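Local coordinates for T cell receptor mu chain (Monodelphis domestica, PDB 7L15), which forms the mu half of a marsupial gamma-mu T cell receptor, paired with a gamma chain, and probably takes part in antigen recognition, at residues A[41-46]-A[86-91]; A[162-165]-A[170-173]; A[180-183]-A[187-190]. All coordinates share one frame; numbering follows the deposited sequence.

Contact 1. Residues A[41-46]-A[86-91]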
ATOM      1  N   PHE A  41       1.582 -29.521 -14.001  1.00 48.27           N
ATOM      2  CA  PHE A  41       2.841 -29.362 -14.706  1.00 50.89           C
ATOM      3  C   PHE A  41       3.891 -30.219 -14.014  1.00 55.39           C
ATOM      4  O   PHE A  41       3.695 -30.687 -12.892  1.00 42.94           O
ATOM      5  CB  PHE A  41       3.296 -27.901 -14.735  1.00 45.55           C
ATOM      6  CG  PHE A  41       3.510 -27.315 -13.368  1.00 44.70           C
ATOM      7  CD1 PHE A  41       2.430 -26.856 -12.622  1.00 41.27           C
ATOM      8  CD2 PHE A  41       4.786 -27.231 -12.820  1.00 41.65           C
ATOM      9  CE1 PHE A  41       2.625 -26.311 -11.333  1.00 46.51           C
ATOM     10  CE2 PHE A  41       4.981 -26.688 -11.545  1.00 44.54           C
ATOM     11  CZ  PHE A  41       3.908 -26.231 -10.807  1.00 40.19           C
ATOM     12  N   GLN A  42       5.020 -30.420 -14.687  1.00 62.94           N
ATOM     13  CA  GLN A  42       6.029 -31.349 -14.186  1.00 63.85           C
ATOM     14  C   GLN A  42       6.761 -30.688 -13.021  1.00 60.02           C
ATOM     15  O   GLN A  42       7.477 -29.693 -13.197  1.00 52.17           O
ATOM     16  CB  GLN A  42       6.973 -31.774 -15.307  1.00 63.10           C
ATOM     17  CG  GLN A  42       7.397 -33.243 -15.226  1.00 64.96           C
ATOM     18  CD  GLN A  42       8.444 -33.471 -14.142  1.00 70.74           C
ATOM     19  OE1 GLN A  42       9.146 -32.544 -13.745  1.00 68.53           O
ATOM     20  NE2 GLN A  42       8.546 -34.703 -13.656  1.00 71.70           N
ATOM     21  N   PHE A  43       6.563 -31.244 -11.823  1.00 59.59           N
ATOM     22  CA  PHE A  43       6.961 -30.554 -10.600  1.00 51.43           C
ATOM     23  C   PHE A  43       8.470 -30.516 -10.424  1.00 53.38           C
ATOM     24  O   PHE A  43       9.037 -29.457 -10.125  1.00 58.47           O
ATOM     25  CB  PHE A  43       6.319 -31.212  -9.374  1.00 54.50           C
ATOM     26  CG  PHE A  43       6.642 -30.502  -8.082  1.00 56.26           C
ATOM     27  CD1 PHE A  43       5.921 -29.373  -7.707  1.00 63.46           C
ATOM     28  CD2 PHE A  43       7.670 -30.936  -7.265  1.00 57.54           C
ATOM     29  CE1 PHE A  43       6.212 -28.693  -6.531  1.00 67.54           C
ATOM     30  CE2 PHE A  43       7.970 -30.268  -6.083  1.00 62.51           C
ATOM     31  CZ  PHE A  43       7.237 -29.143  -5.713  1.00 62.01           C
ATOM     32  N   LYS A  44       9.139 -31.666 -10.565  1.00 58.68           N
ATOM     33  CA  LYS A  44      10.536 -31.762 -10.148  1.00 60.43           C
ATOM     34  C   LYS A  44      11.405 -30.766 -10.907  1.00 59.46           C
ATOM     35  O   LYS A  44      12.309 -30.155 -10.328  1.00 59.46           O
ATOM     36  CB  LYS A  44      11.050 -33.197 -10.340  1.00 58.17           C
ATOM     37  N   THR A  45      11.125 -30.572 -12.195  1.00 54.29           N
ATOM     38  CA  THR A  45      11.926 -29.735 -13.083  1.00 57.82           C
ATOM     39  C   THR A  45      11.477 -28.274 -13.109  1.00 62.84           C
ATOM     40  O   THR A  45      11.923 -27.522 -13.980  1.00 66.48           O
ATOM     41  CB  THR A  45      11.875 -30.281 -14.526  1.00 62.26           C
ATOM     42  OG1 THR A  45      10.515 -30.326 -14.970  1.00 65.24           O
ATOM     43  CG2 THR A  45      12.487 -31.679 -14.637  1.00 58.75           C
ATOM     44  N   SER A  46      10.602 -27.854 -12.202  1.00 58.37           N
ATOM     45  CA  SER A  46       9.992 -26.535 -12.286  1.00 56.55           C
ATOM     46  C   SER A  46      10.765 -25.515 -11.466  1.00 56.60           C
ATOM     47  O   SER A  46      11.601 -25.845 -10.625  1.00 59.59           O
ATOM     48  CB  SER A  46       8.540 -26.565 -11.810  1.00 50.80           C
ATOM     49  OG  SER A  46       8.514 -26.685 -10.394  1.00 51.45           O
ATOM     50  N   ASN A  86       4.302 -32.593  -4.512  1.00 60.98           N
ATOM     51  CA  ASN A  86       4.250 -31.455  -5.433  1.00 57.30           C
ATOM     52  C   ASN A  86       3.920 -30.141  -4.706  1.00 53.65           C
ATOM     53  O   ASN A  86       3.164 -29.303  -5.201  1.00 44.91           O
ATOM     54  CB  ASN A  86       3.250 -31.710  -6.565  1.00 58.67           C
ATOM     55  CG  ASN A  86       3.741 -32.742  -7.582  1.00 65.66           C
ATOM     56  OD1 ASN A  86       4.714 -33.456  -7.357  1.00 64.76           O
ATOM     57  ND2 ASN A  86       3.060 -32.808  -8.718  1.00 68.35           N
ATOM     58  N   GLN A  87       4.513 -29.935  -3.540  1.00 55.17           N
ATOM     59  CA  GLN A  87       4.294 -28.719  -2.766  1.00 55.37           C
ATOM     60  C   GLN A  87       5.604 -27.966  -2.579  1.00 48.44           C
ATOM     61  O   GLN A  87       6.681 -28.568  -2.580  1.00 54.87           O
ATOM     62  CB  GLN A  87       3.696 -29.044  -1.391  1.00 53.16           C
ATOM     63  CG  GLN A  87       2.414 -29.867  -1.446  1.00 56.92           C
ATOM     64  CD  GLN A  87       2.139 -30.551  -0.123  1.00 61.41           C
ATOM     65  OE1 GLN A  87       3.065 -30.874   0.619  1.00 65.49           O
ATOM     66  NE2 GLN A  87       0.868 -30.768   0.183  1.00 68.06           N
ATOM     67  N   ILE A  88       5.511 -26.636  -2.437  1.00 43.91           N
ATOM     68  CA  ILE A  88       6.617 -25.840  -1.916  1.00 50.57           C
ATOM     69  C   ILE A  88       6.109 -25.023  -0.741  1.00 52.50           C
ATOM     70  O   ILE A  88       4.922 -24.706  -0.644  1.00 52.46           O
ATOM     71  CB  ILE A  88       7.280 -24.895  -2.941  1.00 51.98           C
ATOM     72  CG1 ILE A  88       6.432 -23.637  -3.169  1.00 52.19           C
ATOM     73  CG2 ILE A  88       7.559 -25.621  -4.229  1.00 58.69           C
ATOM     74  CD1 ILE A  88       7.241 -22.462  -3.678  1.00 51.24           C
ATOM     75  N   PHE A  89       7.033 -24.679   0.150  1.00 48.83           N
ATOM     76  CA  PHE A  89       6.716 -24.006   1.398  1.00 45.31           C
ATOM     77  C   PHE A  89       7.485 -22.703   1.512  1.00 50.26           C
ATOM     78  O   PHE A  89       8.523 -22.512   0.874  1.00 46.88           O
ATOM     79  CB  PHE A  89       7.023 -24.891   2.591  1.00 42.36           C
ATOM     80  CG  PHE A  89       6.396 -26.237   2.492  1.00 54.44           C
ATOM     81  CD1 PHE A  89       7.036 -27.265   1.802  1.00 57.62           C
ATOM     82  CD2 PHE A  89       5.147 -26.475   3.052  1.00 50.41           C
ATOM     83  CE1 PHE A  89       6.449 -28.509   1.684  1.00 55.61           C
ATOM     84  CE2 PHE A  89       4.546 -27.721   2.936  1.00 54.94           C
ATOM     85  CZ  PHE A  89       5.200 -28.742   2.256  1.00 59.36           C
ATOM     86  N   LEU A  90       6.933 -21.799   2.311  1.00 43.12           N
ATOM     87  CA  LEU A  90       7.577 -20.545   2.653  1.00 46.36           C
ATOM     88  C   LEU A  90       7.713 -20.475   4.163  1.00 44.34           C
ATOM     89  O   LEU A  90       6.799 -20.859   4.900  1.00 43.40           O
ATOM     90  CB  LEU A  90       6.774 -19.354   2.131  1.00 40.65           C
ATOM     91  CG  LEU A  90       7.169 -17.965   2.624  1.00 43.04           C
ATOM     92  CD1 LEU A  90       8.474 -17.566   2.012  1.00 47.57           C
ATOM     93  CD2 LEU A  90       6.107 -16.923   2.273  1.00 43.78           C
ATOM     94  N   GLN A  91       8.854 -20.001   4.633  1.00 41.36           N
ATOM     95  CA  GLN A  91       9.008 -19.755   6.055  1.00 40.81           C
ATOM     96  C   GLN A  91       9.616 -18.385   6.269  1.00 40.70           C
ATOM     97  O   GLN A  91      10.649 -18.066   5.680  1.00 43.70           O
ATOM     98  CB  GLN A  91       9.871 -20.812   6.732  1.00 43.80           C
ATOM     99  CG  GLN A  91      10.174 -20.413   8.157  1.00 51.95           C
ATOM    100  CD  GLN A  91      10.997 -21.438   8.908  1.00 64.08           C
ATOM    101  OE1 GLN A  91      10.457 -22.426   9.420  1.00 61.12           O
ATOM    102  NE2 GLN A  91      12.311 -21.201   8.991  1.00 55.20           N
TER

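Contact 2. Residues A[162-165]-A[170-173]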
ATOM      1  N   HIS A 162     -13.387   3.398  22.637  1.00 45.23           N
ATOM      2  CA  HIS A 162     -14.506   4.207  22.194  1.00 45.42           C
ATOM      3  C   HIS A 162     -14.121   5.659  22.401  1.00 43.25           C
ATOM      4  O   HIS A 162     -13.603   6.013  23.467  1.00 45.71           O
ATOM      5  CB  HIS A 162     -15.769   3.853  22.980  1.00 44.27           C
ATOM      6  CG  HIS A 162     -17.022   4.447  22.427  1.00 57.40           C
ATOM      7  ND1 HIS A 162     -17.537   5.645  22.875  1.00 60.65           N
ATOM      8  CD2 HIS A 162     -17.880   3.997  21.481  1.00 57.40           C
ATOM      9  CE1 HIS A 162     -18.656   5.911  22.225  1.00 59.47           C
ATOM     10  NE2 HIS A 162     -18.888   4.924  21.378  1.00 63.22           N
ATOM     11  N   VAL A 163     -14.349   6.484  21.371  1.00 41.83           N
ATOM     12  CA  VAL A 163     -13.990   7.897  21.356  1.00 38.25           C
ATOM     13  C   VAL A 163     -15.223   8.713  21.018  1.00 43.83           C
ATOM     14  O   VAL A 163     -16.092   8.285  20.248  1.00 43.93           O
ATOM     15  CB  VAL A 163     -12.875   8.229  20.347  1.00 42.98           C
ATOM     16  CG1 VAL A 163     -12.311   9.638  20.601  1.00 41.63           C
ATOM     17  CG2 VAL A 163     -11.782   7.195  20.411  1.00 34.97           C
ATOM     18  N   SER A 164     -15.283   9.907  21.591  1.00 44.69           N
ATOM     19  CA  SER A 164     -16.399  10.817  21.372  1.00 44.82           C
ATOM     20  C   SER A 164     -15.912  12.247  21.563  1.00 42.78           C
ATOM     21  O   SER A 164     -15.252  12.552  22.561  1.00 48.93           O
ATOM     22  CB  SER A 164     -17.539  10.482  22.335  1.00 40.68           C
ATOM     23  OG  SER A 164     -18.610  11.368  22.165  1.00 61.33           O
ATOM     24  N   LEU A 165     -16.198  13.102  20.585  1.00 43.30           N
ATOM     25  CA  LEU A 165     -16.004  14.543  20.686  1.00 50.96           C
ATOM     26  C   LEU A 165     -17.348  15.222  20.928  1.00 48.41           C
ATOM     27  O   LEU A 165     -18.318  14.950  20.216  1.00 47.65           O
ATOM     28  CB  LEU A 165     -15.376  15.103  19.407  1.00 51.19           C
ATOM     29  CG  LEU A 165     -13.880  14.962  19.177  1.00 51.97           C
ATOM     30  CD1 LEU A 165     -13.606  15.222  17.711  1.00 46.85           C
ATOM     31  CD2 LEU A 165     -13.079  15.927  20.078  1.00 45.05           C
ATOM     32  N   THR A 170     -23.156  17.742  23.626  1.00 56.15           N
ATOM     33  CA  THR A 170     -23.745  17.077  22.471  1.00 58.06           C
ATOM     34  C   THR A 170     -22.693  16.759  21.404  1.00 54.79           C
ATOM     35  O   THR A 170     -21.746  17.530  21.187  1.00 50.35           O
ATOM     36  CB  THR A 170     -24.898  17.910  21.903  1.00 63.21           C
ATOM     37  OG1 THR A 170     -24.428  19.219  21.558  1.00 75.27           O
ATOM     38  CG2 THR A 170     -26.024  18.046  22.955  1.00 54.15           C
ATOM     39  N   LEU A 171     -22.859  15.590  20.768  1.00 49.81           N
ATOM     40  CA  LEU A 171     -21.923  15.091  19.767  1.00 55.59           C
ATOM     41  C   LEU A 171     -21.736  16.100  18.651  1.00 56.52           C
ATOM     42  O   LEU A 171     -22.709  16.640  18.125  1.00 58.91           O
ATOM     43  CB  LEU A 171     -22.433  13.782  19.180  1.00 57.41           C
ATOM     44  CG  LEU A 171     -22.195  12.455  19.886  1.00 60.90           C
ATOM     45  CD1 LEU A 171     -22.956  11.405  19.134  1.00 55.77           C
ATOM     46  CD2 LEU A 171     -20.715  12.108  19.908  1.00 49.20           C
ATOM     47  N   ILE A 172     -20.489  16.358  18.272  1.00 54.84           N
ATOM     48  CA  ILE A 172     -20.288  17.303  17.178  1.00 60.40           C
ATOM     49  C   ILE A 172     -20.466  16.547  15.869  1.00 72.51           C
ATOM     50  O   ILE A 172     -20.502  15.312  15.852  1.00 71.08           O
ATOM     51  CB  ILE A 172     -18.916  18.011  17.247  1.00 54.57           C
ATOM     52  CG1 ILE A 172     -17.776  17.080  16.853  1.00 56.08           C
ATOM     53  CG2 ILE A 172     -18.648  18.551  18.637  1.00 51.71           C
ATOM     54  CD1 ILE A 172     -16.388  17.752  16.915  1.00 54.58           C
ATOM     55  N   SER A 173     -20.596  17.283  14.773  1.00 82.56           N
ATOM     56  CA  SER A 173     -20.789  16.703  13.456  1.00 88.17           C
ATOM     57  C   SER A 173     -19.467  16.212  12.859  1.00 87.50           C
ATOM     58  O   SER A 173     -18.372  16.640  13.241  1.00 89.13           O
ATOM     59  CB  SER A 173     -21.419  17.736  12.521  1.00 96.02           C
ATOM     60  OG  SER A 173     -20.599  18.891  12.443  1.00101.43           O
TER

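Contact 3. Residues A[180-183]-A[187-190]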
ATOM      1  N   ALA A 180      -4.059   3.111  14.191  1.00 35.85           N
ATOM      2  CA  ALA A 180      -2.965   2.388  13.545  1.00 37.18           C
ATOM      3  C   ALA A 180      -1.972   1.898  14.583  1.00 39.66           C
ATOM      4  O   ALA A 180      -1.769   2.556  15.611  1.00 38.24           O
ATOM      5  CB  ALA A 180      -2.225   3.263  12.520  1.00 32.06           C
ATOM      6  N   PRO A 181      -1.340   0.758  14.343  1.00 37.21           N
ATOM      7  CA  PRO A 181      -0.231   0.334  15.204  1.00 36.71           C
ATOM      8  C   PRO A 181       0.981   1.227  15.029  1.00 48.71           C
ATOM      9  O   PRO A 181       1.165   1.869  13.995  1.00 60.00           O
ATOM     10  CB  PRO A 181       0.075  -1.095  14.735  1.00 38.54           C
ATOM     11  CG  PRO A 181      -0.608  -1.231  13.401  1.00 37.17           C
ATOM     12  CD  PRO A 181      -1.775  -0.294  13.403  1.00 34.54           C
ATOM     13  N   THR A 182       1.805   1.278  16.070  1.00 43.68           N
ATOM     14  CA  THR A 182       3.102   1.929  16.028  1.00 48.85           C
ATOM     15  C   THR A 182       4.205   0.864  16.032  1.00 47.07           C
ATOM     16  O   THR A 182       3.942  -0.342  16.106  1.00 48.44           O
ATOM     17  CB  THR A 182       3.250   2.904  17.199  1.00 49.22           C
ATOM     18  OG1 THR A 182       3.542   2.170  18.392  1.00 49.51           O
ATOM     19  CG2 THR A 182       1.953   3.720  17.405  1.00 44.17           C
ATOM     20  N   ALA A 183       5.458   1.324  15.958  1.00 49.52           N
ATOM     21  CA  ALA A 183       6.605   0.413  15.940  1.00 54.10           C
ATOM     22  C   ALA A 183       6.838  -0.251  17.295  1.00 53.21           C
ATOM     23  O   ALA A 183       7.391  -1.351  17.353  1.00 53.26           O
ATOM     24  CB  ALA A 183       7.864   1.170  15.506  1.00 59.14           C
ATOM     25  N   TYR A 187      -0.876   0.980  19.994  1.00 30.96           N
ATOM     26  CA  TYR A 187      -1.703   1.689  19.039  1.00 40.14           C
ATOM     27  C   TYR A 187      -1.757   3.164  19.397  1.00 42.38           C
ATOM     28  O   TYR A 187      -1.611   3.546  20.559  1.00 41.13           O
ATOM     29  CB  TYR A 187      -3.129   1.121  19.002  1.00 40.38           C
ATOM     30  CG  TYR A 187      -3.169  -0.289  18.472  1.00 40.38           C
ATOM     31  CD1 TYR A 187      -2.933  -1.390  19.312  1.00 37.77           C
ATOM     32  CD2 TYR A 187      -3.416  -0.522  17.141  1.00 31.48           C
ATOM     33  CE1 TYR A 187      -2.981  -2.668  18.819  1.00 39.44           C
ATOM     34  CE2 TYR A 187      -3.454  -1.805  16.634  1.00 40.77           C
ATOM     35  CZ  TYR A 187      -3.240  -2.870  17.473  1.00 41.02           C
ATOM     36  OH  TYR A 187      -3.284  -4.138  16.954  1.00 43.51           O
ATOM     37  N   SER A 188      -1.965   3.984  18.377  1.00 34.49           N
ATOM     38  CA  SER A 188      -2.310   5.376  18.557  1.00 32.98           C
ATOM     39  C   SER A 188      -3.414   5.681  17.549  1.00 37.61           C
ATOM     40  O   SER A 188      -3.687   4.899  16.638  1.00 40.51           O
ATOM     41  CB  SER A 188      -1.073   6.293  18.423  1.00 34.54           C
ATOM     42  OG  SER A 188      -0.746   6.553  17.073  1.00 51.58           O
ATOM     43  N   ALA A 189      -4.101   6.791  17.752  1.00 32.94           N
ATOM     44  CA  ALA A 189      -5.300   7.012  16.971  1.00 37.82           C
ATOM     45  C   ALA A 189      -5.583   8.496  16.953  1.00 39.86           C
ATOM     46  O   ALA A 189      -5.147   9.245  17.835  1.00 38.10           O
ATOM     47  CB  ALA A 189      -6.495   6.229  17.540  1.00 37.60           C
ATOM     48  N   ILE A 190      -6.301   8.907  15.916  1.00 39.84           N
ATOM     49  CA  ILE A 190      -6.733  10.280  15.733  1.00 38.99           C
ATOM     50  C   ILE A 190      -8.216  10.255  15.432  1.00 46.47           C
ATOM     51  O   ILE A 190      -8.654   9.522  14.539  1.00 41.66           O
ATOM     52  CB  ILE A 190      -5.966  10.988  14.600  1.00 45.02           C
ATOM     53  CG1 ILE A 190      -4.526  11.226  15.034  1.00 50.87           C
ATOM     54  CG2 ILE A 190      -6.639  12.314  14.252  1.00 40.81           C
ATOM     55  CD1 ILE A 190      -3.752  11.873  14.021  1.00 67.44           C
TER

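Contact 1. Residues A[41-46]-A[86-91]
Phe43 lays its ring along Asn86, just before strand 87-92. With chi1 at -177° the ring swings opposite the backbone N and runs out over Asn86. CB meets CG of the Asn86 side chain at 3.5 Å. The two side chains run past each other in opposite directions, with ring and amide planes 8° apart. Next along, CD1 of Phe43 lies 3.5 Å from Asn86 CA. That CA sits over the middle of the ring, 3.5 Å from the centroid and 11° off the ring normal, a CH-pi contact. Asn86 is in the left-handed helical region and, with Gln87 opposite Glu82, fits a G1 beta bulge. The loop holding Phe43 joins strands 32-39 and 48-53, the CDR1 position of an immunoglobulin V domain. Further out, CE1 of Phe43 packs 3.3 Å from Asn86 C. At the tip, CZ reaches the backbone O of Gln87 at 3.2 Å and the CG2 methyl of Ile88 at 3.8 Å. Leu48 and Arg81 also touch the Phe43 ring. Phe43 to Ser46 form a type I beta turn: Phe43 O accepts from both Ser46 N and Ser46 OG, the latter at 2.8 Å. Beside it, Gln42 OE1 receives the backbone N and the hydroxyl of Thr45.

Contact 2. Residues A[162-165]-A[170-173]
Leu171 and Ile172 meet Ser164 and Leu165 where strand 162-167 turns back into the short strand 170-173. The hairpin lies at the edge of a sheet of the immunoglobulin C1-type domain. Thr170 comes first and stays at the margin; its OG1 makes a weak hydrogen bond to Ser167 O in the connection. Leu171 follows. Its CG is anti to the carbonyl carbon (chi1 -83°), and the side chain bends back so that CD2 comes 3.2 Å from Ser164 OG. This is a close methyl-to-hydroxyl contact, not a polar bond. The CA of Leu171 also passes 3.6 Å from Leu165 O. Ile172 carries most of the link. Its backbone N bonds to Leu165 O at 3.2 Å with a nearly straight N-H angle of 165°. The donor does not lie in the carbonyl plane but is tilted 32° from it. On the inner side, Ile172 CD1 packs 3.8 Å from Leu165 CB and equally close to Leu165 CD1. Both side chains touch Val149, and Leu165 continues inward to the Cys151-Cys203 disulfide. Gln175 ties the ends together: its OE1 accepts from Leu165 N, and its NE2 donates to Ile172 O. The two segments thus share one direct backbone hydrogen bond, and a side-chain amide bridges them with two more. Pairing is therefore sparse, and the apolar contact of Leu165 with Ile172 supplements it on the core side.

Contact 3. Residues A[180-183]-A[187-190]
Ala180 and Ser188 form an antiparallel hydrogen-bonded pair, and both polar backbone atoms of each are used in it. Ala180 N donates to Ser188 O at 3.1 Å, with an N-H angle of 169°. Ser188 N returns the bond to Ala180 O at the same length and 171°. Ala180 O has a second, softer visitor: the CA of Tyr187 at 3.5 Å, in a CA-H...O contact. The next pair, Pro181 with Tyr187, is non-hydrogen-bonded. Proline has no N-H to give, and at this position the pairing asks for none. Tyr187 instead bonds through its backbone to Phe156 on the neighbouring strand 148-156. Its ring passes obliquely by the proline, with CE2 of Tyr187 3.9 Å from Pro181 CD and CD2 3.7 Å from Pro181 N. Beyond it, the Thr182 CG2 methyl lies 3.9 Å from Ser188 OG. Thr182 OG1 points into the turn, where it is hydrogen-bonded to Ser184 OG and weakly to Thr186 O. A chi1 of 81° turns Ser188 OG toward Trp189 NE1 of the gamma chain, which donates to it, and Ala180 and Ser188, projecting on the same face of the hairpin, both pack on Gln173 of that chain. The backbone bonds are thus spent on joining strands 175-181 and 187-194, while the serine hydroxyl serves the gamma-mu interface with a buried polar link.

In the fold
Contact 1 belongs to the V domain, contacts 2 and 3 to the C domain on the other side of the chain's centre; the centres of contacts 1 and 2 are 55 Å apart. Contacts 1 and 3 are buried, contact 2 lies at the surface. Contact 1 joins a loop to a strand 40 residues later in the chain by ring packing, with no hydrogen bond across. The other two are local hairpins held by backbone bonds, one in 162-165/170-173 and two in 180-183/187-190. They share no strand, but 170-173 leads directly into 175-181, and their centres are about 20 Å apart. Only contact 3 is touched by the gamma chain.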